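Local coordinates for acyl-CoA synthetase (AMP-forming)/AMP-acid ligase II-like protein (Dyadobacter fermentans, PDB 4GS5) that probably activates medium-chain fatty acids or related carboxylic acids as acyl adenylates for transfer to coenzyme A, at residues 253-266 with 282-296. Numbering follows the deposited sequence.
Sequences INSGGVKIVLDQID and FFCWWEPDAKLGQKL. With EDO (1,2-ethanediol), chain P.
S255 and G293 form a single backbone bridge where the β-hairpin 253-261 meets the loop 290-293 that follows strand 282-289. G256 N gives a nearly straight bond to L292 O (2.8 Å, 171°), and Q294 N a longer one to N254 O (3.3 Å). At the other end, the start of helix 262-276 (262-266) runs over strand 282-289, the axes of these short segments 7.9 Å apart at closest approach. Q294 adds a side-chain bond: with CG beside its own N (chi1 -59°) and the chain extended beyond, OE1 accepts from N254 N (2.8 Å, 163°), the donor tilted from the amide plane, while NE2 lies above the W286 indole, offset toward its rim. Cut back to an alanine, this position is likely to lose the acceptor for N254 N and the amide packed on the W286 ring. I253 places CG2 over the five-membered ring of W286, a CH-pi contact 4.0 Å from its centroid. Hairpin, helix and three-stranded sheet belong to the small C-terminal domain characteristic of adenylate-forming ANL enzymes. Inside it, L296, with CG anti to its N, spreads its methyls: CD1 meets L262 CD2 (3.7 Å) and I253 CD1, and CD2 meets I265 CG1. I265 CG2 also rests on C284 SG (3.7 Å). The D266 carboxylate faces the strand, OD1 accepting from C284 N, although the exact place of OD1 is uncertain; a water joins OD2 to C284 O. The F282 ring turns its edge to D266 O (3.6 Å from CZ) and stacks with F273 of helix 262-276.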
loop_
_atom_site.group_PDB
_atom_site.type_symbol
_atom_site.label_atom_id
_atom_site.label_comp_id
_atom_site.label_asym_id
_atom_site.label_seq_id
_atom_site.Cartn_x
_atom_site.Cartn_y
_atom_site.Cartn_z
ATOM N N ILE A 253 11.592 -8.251 14.937
ATOM C CA ILE A 253 12.760 -8.028 15.773
ATOM C C ILE A 253 14.020 -8.317 14.969
ATOM O O ILE A 253 13.960 -8.952 13.913
ATOM C CB ILE A 253 12.758 -8.907 17.041
ATOM C CG1 ILE A 253 12.870 -10.386 16.662
ATOM C CG2 ILE A 253 11.503 -8.646 17.886
ATOM C CD1 ILE A 253 13.079 -11.280 17.848
ATOM N N ASN A 254 15.154 -7.851 15.479
ATOM C CA ASN A 254 16.430 -8.116 14.833
ATOM C C ASN A 254 17.336 -8.836 15.807
ATOM O O ASN A 254 17.829 -8.244 16.767
ATOM C CB ASN A 254 17.079 -6.825 14.334
ATOM C CG ASN A 254 18.345 -7.085 13.540
ATOM O OD1 ASN A 254 18.818 -8.211 13.484
ATOM N ND2 ASN A 254 18.903 -6.046 12.936
ATOM N N SER A 255 17.527 -10.126 15.563
ATOM C CA SER A 255 18.338 -10.985 16.423
ATOM C C SER A 255 19.586 -11.407 15.655
ATOM O O SER A 255 19.482 -12.153 14.676
ATOM C CB SER A 255 17.540 -12.234 16.824
ATOM O OG SER A 255 18.331 -13.148 17.584
ATOM N N GLY A 256 20.745 -10.914 16.079
ATOM C CA GLY A 256 21.996 -11.204 15.396
ATOM C C GLY A 256 21.966 -10.886 13.904
ATOM O O GLY A 256 22.530 -11.636 13.102
ATOM N N GLY A 257 21.328 -9.773 13.533
ATOM C CA GLY A 257 21.181 -9.387 12.138
ATOM C C GLY A 257 20.146 -10.186 11.346
ATOM O O GLY A 257 19.942 -9.953 10.152
ATOM N N VAL A 258 19.489 -11.143 11.990
ATOM C CA VAL A 258 18.416 -11.876 11.321
ATOM C C VAL A 258 17.034 -11.299 11.727
ATOM O O VAL A 258 16.679 -11.267 12.904
ATOM C CB VAL A 258 18.458 -13.381 11.641
ATOM C CG1 VAL A 258 17.209 -14.075 11.076
ATOM C CG2 VAL A 258 19.725 -14.022 11.047
ATOM N N LYS A 259 16.271 -10.824 10.750
ATOM C CA LYS A 259 14.960 -10.257 11.044
ATOM C C LYS A 259 13.935 -11.376 11.208
ATOM O O LYS A 259 13.824 -12.263 10.359
ATOM C CB LYS A 259 14.530 -9.297 9.930
ATOM C CG LYS A 259 14.828 -7.830 10.214
ATOM C CD LYS A 259 16.276 -7.460 9.992
ATOM C CE LYS A 259 16.512 -5.969 10.303
ATOM N NZ LYS A 259 16.052 -5.044 9.212
ATOM N N ILE A 260 13.185 -11.317 12.302
ATOM C CA ILE A 260 12.181 -12.327 12.625
ATOM C C ILE A 260 10.822 -11.675 12.881
ATOM O O ILE A 260 10.706 -10.758 13.705
ATOM C CB ILE A 260 12.590 -13.108 13.899
ATOM C CG1 ILE A 260 13.851 -13.934 13.620
ATOM C CG2 ILE A 260 11.464 -14.034 14.365
ATOM C CD1 ILE A 260 14.504 -14.445 14.940
ATOM N N VAL A 261 9.802 -12.157 12.184
ATOM C CA VAL A 261 8.443 -11.623 12.324
ATOM C C VAL A 261 7.738 -12.412 13.431
ATOM O O VAL A 261 7.608 -13.639 13.336
ATOM C CB VAL A 261 7.658 -11.722 10.998
ATOM C CG1 VAL A 261 6.268 -11.062 11.131
ATOM C CG2 VAL A 261 8.442 -11.086 9.839
ATOM N N LEU A 262 7.307 -11.726 14.492
ATOM C CA LEU A 262 6.812 -12.446 15.669
ATOM C C LEU A 262 5.605 -13.344 15.386
ATOM O O LEU A 262 5.576 -14.495 15.818
ATOM C CB LEU A 262 6.508 -11.489 16.820
ATOM C CG LEU A 262 7.768 -10.830 17.403
ATOM C CD1 LEU A 262 7.370 -9.685 18.342
ATOM C CD2 LEU A 262 8.673 -11.854 18.113
ATOM N N ASP A 263 4.624 -12.835 14.654
ATOM C CA ASP A 263 3.420 -13.624 14.412
ATOM C C ASP A 263 3.713 -14.817 13.500
ATOM O O ASP A 263 3.033 -15.837 13.573
ATOM C CB ASP A 263 2.241 -12.766 13.904
ATOM C CG ASP A 263 2.361 -12.381 12.434
ATOM O OD1 ASP A 263 1.450 -12.728 11.648
ATOM O OD2 ASP A 263 3.345 -11.705 12.061
ATOM N N GLN A 264 4.741 -14.702 12.666
ATOM C CA GLN A 264 5.122 -15.832 11.811
ATOM C C GLN A 264 5.780 -16.930 12.625
ATOM O O GLN A 264 5.493 -18.112 12.439
ATOM C CB GLN A 264 6.044 -15.394 10.674
ATOM C CG GLN A 264 5.344 -14.552 9.630
ATOM C CD GLN A 264 6.249 -14.192 8.469
ATOM O OE1 GLN A 264 7.418 -14.592 8.420
ATOM N NE2 GLN A 264 5.709 -13.426 7.520
ATOM N N ILE A 265 6.678 -16.550 13.520
ATOM C CA ILE A 265 7.296 -17.559 14.367
ATOM C C ILE A 265 6.231 -18.172 15.285
ATOM O O ILE A 265 6.253 -19.377 15.556
ATOM C CB ILE A 265 8.547 -17.028 15.135
ATOM C CG1 ILE A 265 9.309 -18.194 15.752
ATOM C CG2 ILE A 265 8.184 -16.002 16.190
ATOM C CD1 ILE A 265 9.985 -19.058 14.699
ATOM N N ASP A 266 5.267 -17.351 15.716
ATOM C CA ASP A 266 4.166 -17.839 16.548
ATOM C C ASP A 266 3.382 -18.940 15.826
ATOM O O ASP A 266 3.039 -19.958 16.434
ATOM C CB ASP A 266 3.216 -16.703 16.932
ATOM C CG ASP A 266 3.598 -16.032 18.237
ATOM O OD1 ASP A 266 4.519 -16.526 18.920
ATOM O OD2 ASP A 266 2.961 -15.015 18.595
ATOM N N PHE A 282 0.137 -19.093 24.652
ATOM C CA PHE A 282 1.537 -18.714 24.577
ATOM C C PHE A 282 1.683 -17.546 23.611
ATOM O O PHE A 282 0.793 -17.270 22.805
ATOM C CB PHE A 282 2.373 -19.885 24.053
ATOM C CG PHE A 282 2.189 -20.123 22.575
ATOM C CD1 PHE A 282 3.051 -19.548 21.650
ATOM C CD2 PHE A 282 1.116 -20.876 22.108
ATOM C CE1 PHE A 282 2.868 -19.741 20.279
ATOM C CE2 PHE A 282 0.922 -21.067 20.736
ATOM C CZ PHE A 282 1.807 -20.499 19.825
ATOM N N PHE A 283 2.818 -16.866 23.687
ATOM C CA PHE A 283 3.184 -15.919 22.644
ATOM C C PHE A 283 4.693 -15.765 22.618
ATOM O O PHE A 283 5.362 -15.787 23.662
ATOM C CB PHE A 283 2.478 -14.553 22.817
ATOM C CG PHE A 283 2.787 -13.857 24.124
ATOM C CD1 PHE A 283 3.860 -12.972 24.222
ATOM C CD2 PHE A 283 2.010 -14.088 25.248
ATOM C CE1 PHE A 283 4.146 -12.330 25.409
ATOM C CE2 PHE A 283 2.296 -13.452 26.456
ATOM C CZ PHE A 283 3.358 -12.562 26.536
ATOM N N CYS A 284 5.232 -15.655 21.413
ATOM C CA CYS A 284 6.629 -15.302 21.262
ATOM C C CYS A 284 6.803 -13.834 21.597
ATOM O O CYS A 284 5.912 -13.019 21.361
ATOM C CB CYS A 284 7.100 -15.587 19.839
ATOM S SG CYS A 284 7.370 -17.337 19.574
ATOM N N TRP A 285 7.960 -13.509 22.156
ATOM C CA TRP A 285 8.273 -12.136 22.492
ATOM C C TRP A 285 9.786 -11.970 22.400
ATOM O O TRP A 285 10.466 -12.783 21.770
ATOM C CB TRP A 285 7.770 -11.812 23.899
ATOM C CG TRP A 285 7.558 -10.351 24.160
ATOM C CD1 TRP A 285 8.162 -9.590 25.129
ATOM C CD2 TRP A 285 6.671 -9.473 23.456
ATOM N NE1 TRP A 285 7.708 -8.297 25.061
ATOM C CE2 TRP A 285 6.789 -8.198 24.047
ATOM C CE3 TRP A 285 5.776 -9.644 22.398
ATOM C CZ2 TRP A 285 6.048 -7.094 23.607
ATOM C CZ3 TRP A 285 5.042 -8.543 21.957
ATOM C CH2 TRP A 285 5.184 -7.286 22.561
ATOM N N TRP A 286 10.316 -10.910 22.998
ATOM C CA TRP A 286 11.751 -10.668 22.890
ATOM C C TRP A 286 12.257 -9.897 24.083
ATOM O O TRP A 286 11.481 -9.302 24.841
ATOM C CB TRP A 286 12.073 -9.891 21.620
ATOM C CG TRP A 286 11.452 -8.545 21.627
ATOM C CD1 TRP A 286 10.175 -8.227 21.222
ATOM C CD2 TRP A 286 12.049 -7.322 22.075
ATOM N NE1 TRP A 286 9.953 -6.881 21.389
ATOM C CE2 TRP A 286 11.082 -6.302 21.912
ATOM C CE3 TRP A 286 13.302 -6.987 22.606
ATOM C CZ2 TRP A 286 11.330 -4.971 22.258
ATOM C CZ3 TRP A 286 13.549 -5.669 22.948
ATOM C CH2 TRP A 286 12.563 -4.671 22.773
ATOM N N GLU A 287 13.567 -9.902 24.260
ATOM C CA GLU A 287 14.149 -9.056 25.290
ATOM C C GLU A 287 15.489 -8.523 24.816
ATOM O O GLU A 287 16.100 -9.083 23.901
ATOM C CB GLU A 287 14.271 -9.797 26.623
ATOM C CG GLU A 287 15.208 -10.980 26.602
ATOM C CD GLU A 287 15.311 -11.639 27.964
ATOM O OE1 GLU A 287 14.688 -12.703 28.160
ATOM O OE2 GLU A 287 16.008 -11.084 28.844
ATOM N N PRO A 288 15.917 -7.400 25.392
ATOM C CA PRO A 288 17.206 -6.845 24.997
ATOM C C PRO A 288 18.295 -7.872 25.279
ATOM O O PRO A 288 18.221 -8.593 26.272
ATOM C CB PRO A 288 17.365 -5.637 25.922
ATOM C CG PRO A 288 15.959 -5.263 26.316
ATOM C CD PRO A 288 15.208 -6.561 26.373
ATOM N N ASP A 289 19.279 -7.957 24.394
ATOM C CA ASP A 289 20.409 -8.854 24.581
ATOM C C ASP A 289 21.658 -8.190 24.013
ATOM O O ASP A 289 21.662 -7.787 22.848
ATOM C CB ASP A 289 20.167 -10.194 23.861
ATOM C CG ASP A 289 21.298 -11.203 24.119
ATOM O OD1 ASP A 289 22.030 -11.579 23.172
ATOM O OD2 ASP A 289 21.460 -11.588 25.292
ATOM N N ALA A 290 22.723 -8.110 24.813
ATOM C CA ALA A 290 23.945 -7.439 24.386
ATOM C C ALA A 290 24.498 -8.050 23.107
ATOM O O ALA A 290 24.961 -7.331 22.222
ATOM C CB ALA A 290 25.013 -7.449 25.499
ATOM N N LYS A 291 24.447 -9.371 23.010
ATOM C CA LYS A 291 25.052 -10.066 21.874
ATOM C C LYS A 291 24.195 -9.995 20.613
ATOM O O LYS A 291 24.692 -9.686 19.528
ATOM C CB LYS A 291 25.312 -11.534 22.218
ATOM C CG LYS A 291 25.846 -12.347 21.049
ATOM C CD LYS A 291 26.448 -13.669 21.513
ATOM C CE LYS A 291 26.764 -14.572 20.325
ATOM N NZ LYS A 291 27.748 -13.949 19.392
ATOM N N LEU A 292 22.913 -10.284 20.768
ATOM C CA LEU A 292 22.010 -10.427 19.625
ATOM C C LEU A 292 21.231 -9.151 19.282
ATOM O O LEU A 292 20.674 -9.040 18.193
ATOM C CB LEU A 292 21.025 -11.552 19.906
ATOM C CG LEU A 292 21.690 -12.928 19.978
ATOM C CD1 LEU A 292 20.704 -13.956 20.523
ATOM C CD2 LEU A 292 22.212 -13.333 18.600
ATOM N N GLY A 293 21.202 -8.198 20.207
ATOM C CA GLY A 293 20.385 -7.003 20.062
ATOM C C GLY A 293 19.034 -7.274 20.698
ATOM O O GLY A 293 18.726 -6.789 21.793
ATOM N N GLN A 294 18.236 -8.082 20.006
ATOM C CA GLN A 294 16.963 -8.558 20.528
ATOM C C GLN A 294 16.970 -10.091 20.525
ATOM O O GLN A 294 17.325 -10.716 19.530
ATOM C CB GLN A 294 15.821 -7.996 19.690
ATOM C CG GLN A 294 15.808 -6.469 19.670
ATOM C CD GLN A 294 14.703 -5.915 18.784
ATOM O OE1 GLN A 294 14.800 -5.961 17.562
ATOM N NE2 GLN A 294 13.644 -5.390 19.406
ATOM N N LYS A 295 16.606 -10.682 21.656
ATOM C CA LYS A 295 16.625 -12.126 21.825
ATOM C C LYS A 295 15.190 -12.643 21.848
ATOM O O LYS A 295 14.390 -12.254 22.709
ATOM C CB LYS A 295 17.309 -12.495 23.142
ATOM C CG LYS A 295 17.476 -14.000 23.356
ATOM C CD LYS A 295 17.588 -14.396 24.842
ATOM C CE LYS A 295 18.654 -13.615 25.577
ATOM N NZ LYS A 295 18.804 -14.080 26.995
ATOM N N LEU A 296 14.879 -13.535 20.918
ATOM C CA LEU A 296 13.546 -14.111 20.821
ATOM C C LEU A 296 13.339 -14.992 22.046
ATOM O O LEU A 296 14.229 -15.765 22.413
ATOM C CB LEU A 296 13.436 -14.966 19.550
ATOM C CG LEU A 296 12.078 -15.639 19.307
ATOM C CD1 LEU A 296 11.034 -14.619 18.909
ATOM C CD2 LEU A 296 12.218 -16.693 18.212
HETATM C C1 EDO P . -3.041 -17.801 21.829
HETATM O O1 EDO P . -2.054 -18.726 22.320
HETATM C C2 EDO P . -3.977 -17.371 22.950
HETATM O O2 EDO P . -4.715 -18.523 23.343
HETATM O O HOH W 1 16.990 -14.752 19.430
HETATM O O HOH W 2 3.825 -12.873 19.700
HETATM O O HOH W 3 0.500 -16.870 19.941
#